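Local coordinates for VgrG protein (Vibrio cholerae, PDB 4DTH), which probably cross-links G-actin through its actin cross-linking domain, a toxin module that binds ATP together with magnesium, at residues Y94-D99 and E105-A110; M111-T116 and G138-E143; I166-S171 and Y362-E367. One frame throughout, in Å; residues are numbered along the deposited sequence.

Interaction 1: residues Y94-D99 and E105-A110. With ATP (adenosine-5'-triphosphate), chain B.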
loop_
_atom_site.group_PDB
_atom_site.type_symbol
_atom_site.label_atom_id
_atom_site.label_comp_id
_atom_site.label_asym_id
_atom_site.label_seq_id
_atom_site.Cartn_x
_atom_site.Cartn_y
_atom_site.Cartn_z
ATOM N N TYR A 94 3.858 0.097 -11.199
ATOM C CA TYR A 94 4.985 0.973 -10.899
ATOM C C TYR A 94 4.299 2.340 -10.825
ATOM O O TYR A 94 3.482 2.650 -11.705
ATOM C CB TYR A 94 6.034 0.942 -12.022
ATOM C CG TYR A 94 6.921 -0.279 -11.914
ATOM C CD1 TYR A 94 6.521 -1.504 -12.445
ATOM C CD2 TYR A 94 8.122 -0.231 -11.213
ATOM C CE1 TYR A 94 7.313 -2.641 -12.315
ATOM C CE2 TYR A 94 8.922 -1.366 -11.071
ATOM C CZ TYR A 94 8.514 -2.569 -11.631
ATOM O OH TYR A 94 9.281 -3.700 -11.491
ATOM N N PRO A 95 4.498 3.133 -9.753
ATOM C CA PRO A 95 3.784 4.417 -9.662
ATOM C C PRO A 95 4.056 5.354 -10.826
ATOM O O PRO A 95 5.099 5.244 -11.490
ATOM C CB PRO A 95 4.290 5.008 -8.342
ATOM C CG PRO A 95 5.647 4.350 -8.137
ATOM C CD PRO A 95 5.399 2.951 -8.595
ATOM N N CYS A 96 3.106 6.260 -11.084
ATOM C CA CYS A 96 3.231 7.273 -12.123
ATOM C C CYS A 96 2.674 8.582 -11.595
ATOM O O CYS A 96 2.089 8.607 -10.509
ATOM C CB CYS A 96 2.538 6.842 -13.418
ATOM S SG CYS A 96 0.735 6.671 -13.293
ATOM N N GLU A 97 2.874 9.681 -12.339
ATOM C CA GLU A 97 2.318 10.965 -11.943
ATOM C C GLU A 97 0.802 10.870 -12.053
ATOM O O GLU A 97 0.291 10.294 -13.014
ATOM C CB GLU A 97 2.852 12.090 -12.843
ATOM C CG GLU A 97 4.368 12.211 -12.802
ATOM C CD GLU A 97 4.993 13.089 -13.869
ATOM O OE1 GLU A 97 6.180 12.859 -14.192
ATOM O OE2 GLU A 97 4.310 14.012 -14.368
ATOM N N MET A 98 0.084 11.383 -11.043
ATOM C CA MET A 98 -1.382 11.343 -10.991
ATOM C C MET A 98 -2.071 11.976 -12.184
ATOM O O MET A 98 -3.125 11.506 -12.591
ATOM C CB MET A 98 -1.892 12.004 -9.709
ATOM C CG MET A 98 -2.003 11.062 -8.587
ATOM S SD MET A 98 -3.035 11.720 -7.271
ATOM C CE MET A 98 -4.608 11.085 -7.742
ATOM N N ASP A 99 -1.477 13.033 -12.748
ATOM C CA ASP A 99 -2.047 13.731 -13.897
ATOM C C ASP A 99 -1.467 13.255 -15.243
ATOM O O ASP A 99 -1.691 13.897 -16.274
ATOM C CB ASP A 99 -1.916 15.255 -13.713
ATOM C CG ASP A 99 -0.502 15.782 -13.547
ATOM O OD1 ASP A 99 0.456 14.980 -13.656
ATOM O OD2 ASP A 99 -0.352 16.993 -13.311
ATOM N N GLU A 105 -3.380 5.192 -18.358
ATOM C CA GLU A 105 -4.073 4.401 -19.363
ATOM C C GLU A 105 -3.276 3.191 -19.809
ATOM O O GLU A 105 -3.854 2.112 -19.934
ATOM C CB GLU A 105 -4.495 5.284 -20.546
ATOM C CG GLU A 105 -5.875 4.951 -21.091
ATOM C CD GLU A 105 -7.002 4.736 -20.093
ATOM O OE1 GLU A 105 -7.151 5.545 -19.147
ATOM O OE2 GLU A 105 -7.745 3.744 -20.273
ATOM N N THR A 106 -1.958 3.352 -20.028
ATOM C CA THR A 106 -1.096 2.237 -20.446
ATOM C C THR A 106 -1.079 1.133 -19.379
ATOM O O THR A 106 -1.143 -0.042 -19.739
ATOM C CB THR A 106 0.304 2.714 -20.844
ATOM O OG1 THR A 106 0.175 3.788 -21.780
ATOM C CG2 THR A 106 1.142 1.606 -21.469
ATOM N N ARG A 107 -1.056 1.505 -18.079
ATOM C CA ARG A 107 -1.086 0.514 -16.994
ATOM C C ARG A 107 -2.385 -0.293 -17.018
ATOM O O ARG A 107 -2.329 -1.516 -16.935
ATOM C CB ARG A 107 -0.891 1.181 -15.624
ATOM C CG ARG A 107 0.562 1.515 -15.328
ATOM C CD ARG A 107 0.684 2.791 -14.485
ATOM N NE ARG A 107 2.083 3.022 -14.117
ATOM C CZ ARG A 107 3.025 3.477 -14.937
ATOM N NH1 ARG A 107 2.719 3.826 -16.183
ATOM N NH2 ARG A 107 4.276 3.594 -14.517
ATOM N N LYS A 108 -3.539 0.384 -17.175
ATOM C CA LYS A 108 -4.852 -0.272 -17.233
ATOM C C LYS A 108 -4.922 -1.226 -18.419
ATOM O O LYS A 108 -5.334 -2.374 -18.262
ATOM C CB LYS A 108 -5.965 0.778 -17.337
ATOM C CG LYS A 108 -6.187 1.577 -16.036
ATOM C CD LYS A 108 -6.932 2.897 -16.311
ATOM C CE LYS A 108 -8.330 2.674 -16.863
ATOM N NZ LYS A 108 -9.041 3.960 -17.098
ATOM N N GLN A 109 -4.500 -0.745 -19.606
ATOM C CA GLN A 109 -4.515 -1.541 -20.834
ATOM C C GLN A 109 -3.591 -2.759 -20.747
ATOM O O GLN A 109 -3.983 -3.860 -21.173
ATOM C CB GLN A 109 -4.201 -0.656 -22.052
ATOM C CG GLN A 109 -5.377 0.266 -22.385
ATOM C CD GLN A 109 -5.028 1.330 -23.393
ATOM O OE1 GLN A 109 -4.391 2.338 -23.077
ATOM N NE2 GLN A 109 -5.502 1.161 -24.615
ATOM N N ALA A 110 -2.377 -2.572 -20.169
ATOM C CA ALA A 110 -1.408 -3.667 -20.011
ATOM C C ALA A 110 -1.935 -4.735 -19.051
ATOM O O ALA A 110 -1.736 -5.924 -19.292
ATOM C CB ALA A 110 -0.077 -3.125 -19.517
HETATM P PG ATP B . 1.547 -3.663 2.697
HETATM O O1G ATP B . 0.293 -2.849 2.725
HETATM O O2G ATP B . 2.540 -3.160 3.708
HETATM O O3G ATP B . 1.288 -5.117 2.970
HETATM P PB ATP B . 3.377 -3.963 0.492
HETATM O O1B ATP B . 4.568 -3.858 1.360
HETATM O O2B ATP B . 3.202 -5.408 0.089
HETATM O O3B ATP B . 2.167 -3.500 1.229
HETATM P PA ATP B . 4.131 -1.695 -1.023
HETATM O O1A ATP B . 4.570 -1.147 0.278
HETATM O O2A ATP B . 5.365 -1.798 -1.923
HETATM O O3A ATP B . 3.562 -3.056 -0.817
HETATM O "O5'" ATP B . 3.028 -0.711 -1.650
HETATM C "C5'" ATP B . 2.685 -0.945 -3.025
HETATM C "C4'" ATP B . 1.758 0.109 -3.571
HETATM O "O4'" ATP B . 2.347 1.431 -3.396
HETATM C "C3'" ATP B . 1.502 -0.021 -5.073
HETATM O "O3'" ATP B . 0.180 0.373 -5.437
HETATM C "C2'" ATP B . 2.552 0.916 -5.653
HETATM O "O2'" ATP B . 2.311 1.293 -6.999
HETATM C "C1'" ATP B . 2.429 2.060 -4.666
HETATM N N9 ATP B . 3.521 3.037 -4.660
HETATM C C8 ATP B . 4.848 2.794 -4.432
HETATM N N7 ATP B . 5.594 3.872 -4.478
HETATM C C5 ATP B . 4.696 4.893 -4.760
HETATM C C6 ATP B . 4.846 6.284 -4.925
HETATM N N6 ATP B . 6.017 6.927 -4.828
HETATM N N1 ATP B . 3.733 7.009 -5.179
HETATM C C2 ATP B . 2.556 6.383 -5.260
HETATM N N3 ATP B . 2.290 5.087 -5.121
HETATM C C4 ATP B . 3.409 4.383 -4.874
#
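Tyr94 offers its carbonyl to the Arg107 guanidinium at the break in strand 85-97, just before its last two residues lead toward helix 101-124, a strand-to-helix connection of the actin cross-linking domain beside the ATP pocket, to which Pro95 belongs. Two nitrogens on one side of the guanidinium grip the single oxygen: Arg107 NE reaches Tyr94 O at 2.8 Å, approaching almost in line with the C=O bond, and Arg107 NH2 closes on the same Tyr94 O at 3.1 Å, through a more bent N-H and from above the carbonyl plane. The oxygen lies in the plane of the guanidinium, so the pair fixes the group's rotation. The phenol of Tyr94 leads away, and its OH bonds to Pro14 O. Pro95 turns its ring from the helix to the nucleotide, with Pro95 CG 3.6 Å from C5 of the adenine. Cys96 then points back at the helix. Its SG is wedged between backbone N and carbonyl carbon (chi1 65°), beside Arg107 CD and NE. Arg107 NH1 is held by Ala103 O, one turn earlier in the helix. Cys96 CB sits over the centre of the guanidinium, 3.7 Å from Arg107 CZ.

Interaction 2: residues M111-T116 and G138-E143. With SO4 (sulfate ion), chain H.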
loop_
_atom_site.group_PDB
_atom_site.type_symbol
_atom_site.label_atom_id
_atom_site.label_comp_id
_atom_site.label_asym_id
_atom_site.label_seq_id
_atom_site.Cartn_x
_atom_site.Cartn_y
_atom_site.Cartn_z
ATOM N N MET A 111 -2.636 -4.316 -17.981
ATOM C CA MET A 111 -3.224 -5.269 -17.033
ATOM C C MET A 111 -4.349 -6.058 -17.678
ATOM O O MET A 111 -4.415 -7.278 -17.493
ATOM C CB MET A 111 -3.716 -4.551 -15.782
ATOM C CG MET A 111 -2.581 -4.139 -14.874
ATOM S SD MET A 111 -3.194 -3.529 -13.303
ATOM C CE MET A 111 -1.630 -3.117 -12.498
ATOM N N LEU A 112 -5.209 -5.381 -18.462
ATOM C CA LEU A 112 -6.310 -6.050 -19.166
ATOM C C LEU A 112 -5.767 -7.009 -20.214
ATOM O O LEU A 112 -6.281 -8.124 -20.331
ATOM C CB LEU A 112 -7.299 -5.056 -19.781
ATOM C CG LEU A 112 -8.153 -4.273 -18.779
ATOM C CD1 LEU A 112 -8.749 -3.042 -19.436
ATOM C CD2 LEU A 112 -9.238 -5.157 -18.143
ATOM N N TRP A 113 -4.685 -6.616 -20.910
ATOM C CA TRP A 113 -4.035 -7.485 -21.894
ATOM C C TRP A 113 -3.506 -8.738 -21.180
ATOM O O TRP A 113 -3.707 -9.851 -21.672
ATOM C CB TRP A 113 -2.876 -6.779 -22.640
ATOM C CG TRP A 113 -1.990 -7.779 -23.343
ATOM C CD1 TRP A 113 -2.300 -8.490 -24.465
ATOM C CD2 TRP A 113 -0.761 -8.332 -22.845
ATOM N NE1 TRP A 113 -1.323 -9.426 -24.718
ATOM C CE2 TRP A 113 -0.372 -9.359 -23.736
ATOM C CE3 TRP A 113 0.051 -8.060 -21.730
ATOM C CZ2 TRP A 113 0.800 -10.096 -23.559
ATOM C CZ3 TRP A 113 1.216 -8.790 -21.559
ATOM C CH2 TRP A 113 1.593 -9.777 -22.482
ATOM N N LEU A 114 -2.789 -8.553 -20.052
ATOM C CA LEU A 114 -2.229 -9.695 -19.325
ATOM C C LEU A 114 -3.311 -10.665 -18.851
ATOM O O LEU A 114 -3.114 -11.877 -18.953
ATOM C CB LEU A 114 -1.290 -9.275 -18.177
ATOM C CG LEU A 114 -0.594 -10.448 -17.465
ATOM C CD1 LEU A 114 0.354 -11.192 -18.396
ATOM C CD2 LEU A 114 0.135 -9.983 -16.227
ATOM N N ALA A 115 -4.474 -10.141 -18.410
ATOM C CA ALA A 115 -5.596 -10.994 -18.000
ATOM C C ALA A 115 -6.063 -11.859 -19.179
ATOM O O ALA A 115 -6.301 -13.051 -18.992
ATOM C CB ALA A 115 -6.740 -10.146 -17.474
ATOM N N THR A 116 -6.138 -11.285 -20.399
ATOM C CA THR A 116 -6.515 -12.085 -21.571
ATOM C C THR A 116 -5.436 -13.120 -21.897
ATOM O O THR A 116 -5.765 -14.245 -22.266
ATOM C CB THR A 116 -6.886 -11.218 -22.787
ATOM O OG1 THR A 116 -5.707 -10.673 -23.393
ATOM C CG2 THR A 116 -7.890 -10.138 -22.447
ATOM N N GLY A 138 2.569 -5.873 -30.087
ATOM C CA GLY A 138 3.894 -5.365 -29.762
ATOM C C GLY A 138 3.939 -4.286 -28.695
ATOM O O GLY A 138 5.022 -3.786 -28.417
ATOM N N ARG A 139 2.788 -3.938 -28.061
ATOM C CA ARG A 139 2.734 -2.881 -27.029
ATOM C C ARG A 139 3.403 -3.283 -25.723
ATOM O O ARG A 139 3.985 -2.425 -25.059
ATOM C CB ARG A 139 1.280 -2.463 -26.694
ATOM C CG ARG A 139 0.426 -1.978 -27.854
ATOM C CD ARG A 139 -0.455 -0.809 -27.471
ATOM N NE ARG A 139 -1.778 -1.197 -26.987
ATOM C CZ ARG A 139 -2.423 -0.576 -25.996
ATOM N NH1 ARG A 139 -1.850 0.431 -25.346
ATOM N NH2 ARG A 139 -3.629 -0.975 -25.632
ATOM N N PHE A 140 3.222 -4.570 -25.301
ATOM C CA PHE A 140 3.650 -5.048 -23.989
ATOM C C PHE A 140 4.582 -6.235 -24.002
ATOM O O PHE A 140 4.498 -7.096 -24.881
ATOM C CB PHE A 140 2.412 -5.351 -23.114
ATOM C CG PHE A 140 1.339 -4.289 -23.189
ATOM C CD1 PHE A 140 1.594 -2.987 -22.762
ATOM C CD2 PHE A 140 0.080 -4.585 -23.696
ATOM C CE1 PHE A 140 0.613 -1.997 -22.862
ATOM C CE2 PHE A 140 -0.910 -3.599 -23.771
ATOM C CZ PHE A 140 -0.640 -2.314 -23.340
ATOM N N VAL A 141 5.478 -6.276 -23.013
ATOM C CA VAL A 141 6.492 -7.317 -22.866
ATOM C C VAL A 141 6.462 -7.872 -21.445
ATOM O O VAL A 141 6.504 -7.102 -20.483
ATOM C CB VAL A 141 7.917 -6.780 -23.221
ATOM C CG1 VAL A 141 8.997 -7.824 -22.940
ATOM C CG2 VAL A 141 8.004 -6.292 -24.664
ATOM N N ILE A 142 6.405 -9.208 -21.320
ATOM C CA ILE A 142 6.482 -9.886 -20.031
ATOM C C ILE A 142 7.938 -10.251 -19.808
ATOM O O ILE A 142 8.571 -10.831 -20.692
ATOM C CB ILE A 142 5.613 -11.188 -19.963
ATOM C CG1 ILE A 142 4.116 -10.904 -20.163
ATOM C CG2 ILE A 142 5.852 -11.939 -18.644
ATOM C CD1 ILE A 142 3.242 -12.216 -20.431
ATOM N N GLU A 143 8.448 -9.950 -18.621
ATOM C CA GLU A 143 9.776 -10.348 -18.182
ATOM C C GLU A 143 9.539 -11.249 -16.972
ATOM O O GLU A 143 8.722 -10.905 -16.113
ATOM C CB GLU A 143 10.621 -9.132 -17.773
ATOM C CG GLU A 143 11.035 -8.241 -18.932
ATOM C CD GLU A 143 12.200 -8.725 -19.778
ATOM O OE1 GLU A 143 12.463 -8.085 -20.821
ATOM O OE2 GLU A 143 12.848 -9.735 -19.413
HETATM S S SO4 H . -0.734 -12.463 -26.746
HETATM O O1 SO4 H . -1.202 -13.350 -27.807
HETATM O O2 SO4 H . -1.420 -12.790 -25.475
HETATM O O3 SO4 H . 0.702 -12.655 -26.568
HETATM O O4 SO4 H . -1.032 -11.062 -27.116
#
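Trp113 chi1 of 164° carries the indole out from helix 101-124 to the strand, and with CG of Phe140 anti to its carbonyl carbon the phenyl ring runs back past it in the opposite direction. The phenyl and the five-membered ring of the indole meet obliquely, their planes inclined at 35°, and the closest atoms are Trp113 CG and Phe140 CD2 at 3.8 Å. Part of the indole face is instead taken by a methylene: Phe140 CB stands over the six-membered ring in a CH-pi contact, 4.2 Å from the centroid of that ring of Trp113. Further along the strand, Ile142 meets the far end of the indole, where its CD1 lies 3.6 Å from Trp113 CH2 and CG1 packs just as close. The same methyl also serves a second partner, Ile142 CD1 touching Leu114 CD1 at 3.7 Å, the two side chains crossing at about a right angle. The contact across the segments is thus apolar, and the indole's polar edge faces elsewhere. Trp113 NE1 donates a nearly straight bond of 2.9 Å to O4 of a sulfate, probably from the crystallisation liquor, which His117 ND1 and Glu136 N also bind. Arg139 folds back on its neighbour: Phe140 CZ stands over the face of the Arg139 guanidinium, and Arg139 CB over the phenyl ring. This is helix-on-sheet packing, with the helix and strand axes 10.0 Å apart at their closest and crossing at -64°. Phe140 and Ile142 also rest on Val49 of strand 45-51, the antiparallel partner of strand 140-144, and Leu114 reaches Phe58 and Leu60 of strand 56-68, so helix 101-124 spans several strands.

Interaction 3: residues I166-S171 and Y362-E367. With SO4 (sulfate ion), chain I.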
loop_
_atom_site.group_PDB
_atom_site.type_symbol
_atom_site.label_atom_id
_atom_site.label_comp_id
_atom_site.label_asym_id
_atom_site.label_seq_id
_atom_site.Cartn_x
_atom_site.Cartn_y
_atom_site.Cartn_z
ATOM N N ILE A 166 -9.946 -14.702 -16.890
ATOM C CA ILE A 166 -9.206 -14.061 -15.798
ATOM C C ILE A 166 -9.739 -12.647 -15.659
ATOM O O ILE A 166 -9.779 -11.898 -16.632
ATOM C CB ILE A 166 -7.673 -14.155 -15.993
ATOM C CG1 ILE A 166 -7.224 -15.640 -16.123
ATOM C CG2 ILE A 166 -6.910 -13.425 -14.873
ATOM C CD1 ILE A 166 -7.807 -16.634 -15.066
ATOM N N THR A 167 -10.221 -12.326 -14.452
ATOM C CA THR A 167 -10.925 -11.086 -14.175
ATOM C C THR A 167 -10.370 -10.261 -13.028
ATOM O O THR A 167 -9.536 -10.716 -12.255
ATOM C CB THR A 167 -12.435 -11.379 -13.947
ATOM O OG1 THR A 167 -12.559 -12.263 -12.826
ATOM C CG2 THR A 167 -13.129 -11.991 -15.207
ATOM N N MET A 168 -10.870 -9.032 -12.929
ATOM C CA MET A 168 -10.535 -8.085 -11.862
ATOM C C MET A 168 -11.834 -7.454 -11.365
ATOM O O MET A 168 -12.821 -7.416 -12.110
ATOM C CB MET A 168 -9.496 -7.049 -12.319
ATOM C CG MET A 168 -9.652 -6.612 -13.737
ATOM S SD MET A 168 -8.191 -5.860 -14.443
ATOM C CE MET A 168 -7.282 -7.288 -15.029
ATOM N N THR A 169 -11.873 -7.038 -10.085
ATOM C CA THR A 169 -13.089 -6.493 -9.461
ATOM C C THR A 169 -12.741 -5.443 -8.396
ATOM O O THR A 169 -11.660 -5.559 -7.813
ATOM C CB THR A 169 -13.953 -7.670 -8.945
ATOM O OG1 THR A 169 -15.303 -7.259 -8.724
ATOM C CG2 THR A 169 -13.367 -8.367 -7.711
ATOM N N PRO A 170 -13.619 -4.439 -8.088
ATOM C CA PRO A 170 -13.258 -3.437 -7.060
ATOM C C PRO A 170 -12.804 -4.005 -5.721
ATOM O O PRO A 170 -11.870 -3.453 -5.140
ATOM C CB PRO A 170 -14.531 -2.589 -6.932
ATOM C CG PRO A 170 -15.156 -2.677 -8.283
ATOM C CD PRO A 170 -14.930 -4.113 -8.690
ATOM N N SER A 171 -13.408 -5.129 -5.256
ATOM C CA SER A 171 -12.987 -5.771 -4.004
ATOM C C SER A 171 -11.548 -6.307 -4.044
ATOM O O SER A 171 -10.968 -6.545 -2.989
ATOM C CB SER A 171 -13.976 -6.854 -3.555
ATOM O OG SER A 171 -13.988 -7.995 -4.395
ATOM N N TYR A 362 -8.532 5.349 -12.460
ATOM C CA TYR A 362 -7.147 4.858 -12.443
ATOM C C TYR A 362 -7.087 3.323 -12.477
ATOM O O TYR A 362 -6.011 2.754 -12.656
ATOM C CB TYR A 362 -6.422 5.370 -11.181
ATOM C CG TYR A 362 -6.195 6.870 -11.183
ATOM C CD1 TYR A 362 -5.054 7.420 -11.760
ATOM C CD2 TYR A 362 -7.117 7.736 -10.601
ATOM C CE1 TYR A 362 -4.843 8.799 -11.777
ATOM C CE2 TYR A 362 -6.912 9.120 -10.601
ATOM C CZ TYR A 362 -5.771 9.644 -11.190
ATOM O OH TYR A 362 -5.558 11.001 -11.207
ATOM N N LEU A 363 -8.234 2.661 -12.264
ATOM C CA LEU A 363 -8.288 1.209 -12.155
ATOM C C LEU A 363 -8.822 0.519 -13.409
ATOM O O LEU A 363 -9.806 0.982 -13.994
ATOM C CB LEU A 363 -9.110 0.797 -10.908
ATOM C CG LEU A 363 -8.414 0.811 -9.518
ATOM C CD1 LEU A 363 -7.282 -0.219 -9.417
ATOM C CD2 LEU A 363 -7.935 2.204 -9.118
ATOM N N PRO A 364 -8.189 -0.596 -13.829
ATOM C CA PRO A 364 -8.703 -1.328 -14.997
ATOM C C PRO A 364 -10.003 -2.049 -14.667
ATOM O O PRO A 364 -10.204 -2.493 -13.530
ATOM C CB PRO A 364 -7.582 -2.314 -15.327
ATOM C CG PRO A 364 -6.877 -2.539 -14.033
ATOM C CD PRO A 364 -7.022 -1.280 -13.224
ATOM N N LYS A 365 -10.893 -2.144 -15.661
ATOM C CA LYS A 365 -12.198 -2.787 -15.498
ATOM C C LYS A 365 -12.332 -3.910 -16.522
ATOM O O LYS A 365 -12.183 -3.636 -17.713
ATOM C CB LYS A 365 -13.349 -1.754 -15.690
ATOM C CG LYS A 365 -12.962 -0.268 -15.513
ATOM C CD LYS A 365 -12.735 0.485 -16.861
ATOM C CE LYS A 365 -12.210 1.899 -16.671
ATOM N NZ LYS A 365 -12.052 2.614 -17.970
ATOM N N THR A 366 -12.622 -5.169 -16.076
ATOM C CA THR A 366 -12.817 -6.297 -17.004
ATOM C C THR A 366 -14.031 -5.985 -17.907
ATOM O O THR A 366 -15.086 -5.598 -17.409
ATOM C CB THR A 366 -13.047 -7.636 -16.260
ATOM O OG1 THR A 366 -11.898 -7.976 -15.498
ATOM C CG2 THR A 366 -13.361 -8.802 -17.211
ATOM N N GLU A 367 -13.850 -6.155 -19.215
ATOM C CA GLU A 367 -14.902 -5.930 -20.198
ATOM C C GLU A 367 -15.871 -7.092 -20.233
ATOM O O GLU A 367 -15.466 -8.250 -20.343
HETATM S S SO4 I . -17.100 -6.145 -5.691
HETATM O O1 SO4 I . -17.039 -4.766 -5.180
HETATM O O2 SO4 I . -18.037 -6.198 -6.817
HETATM O O3 SO4 I . -15.777 -6.557 -6.163
HETATM O O4 SO4 I . -17.547 -7.045 -4.616
HETATM O O HOH W 1 -9.854 -9.042 -16.892
HETATM O O HOH W 2 -13.913 -5.338 -13.432
#
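Thr366 OG1 is held from two directions. Met168 N donates to Thr366 OG1 across 3.0 Å, and a water lies 2.7 Å from the same hydroxyl. That water also donates a hydrogen bond to Ile166 O, 2.9 Å from it, and so ties the hydroxyl to the backbone on both sides of Thr167. A second water continues the pairing: it donates to Met168 O at 2.7 Å and accepts from Thr366 N, so that Thr366 is bound to Met168 through its hydroxyl directly and through its backbone N by water. Together these bonds tie two irregular loops of the actin cross-linking domain, 191 residues apart in sequence, where Thr167 and Met168 meet Thr366. The threonine's torsion (chi1 -63°) sets OG1 anti to the carbonyl carbon and turns CG2 to the methyl of the other threonine, Thr167 CG2 lying 3.8 Å from Thr366 CG2. Met168 passes its CG close beside the Thr366 hydroxyl and carries its sulfur to Pro364, where SD meets CB and CG, standing 3.6 Å from Pro364 CG, with the two side chains at about a right angle; the bend at chi3 then sets CE. At the other end of 166-171, Thr169 OG1, Ser171 N and Ser171 OG all donate to O3 of a sulfate, probably from the crystallisation liquor; the shortest is Thr169 OG1 to sulfate O3, 2.7 Å. Beneath the loops, Met168 and Pro364 rest on Asn29 of strand 24-30, Pro364 O accepts from Gln173 of strand 173-180, and Met168 and Ile166 lean on helix 101-124 through Ala115, Phe118 and Ile122.

Overall arrangement
Helix 101-124 ties the three contacts together. It supplies a segment to interactions 1 and 2, whose centres lie about 13 Å apart, and Phe140 bridges them by packing its CE1 3.6 Å from Ala110 CB. Interaction 3 reaches the helix segment of interaction 2: Met168 CE lies 3.8 Å from Ala115 CB. Between interactions 1 and 3, Tyr362 OH probably hydrogen-bonds Met98 O at 2.8 Å. Their distance from the nucleotide differs. Interaction 1 touches ATP through Pro95, whose side chain is about 11 Å from a magnesium ion; Pro364 of interaction 3 stays about 11 Å from ATP, while interaction 2 belongs to the helix-sheet packing farther out.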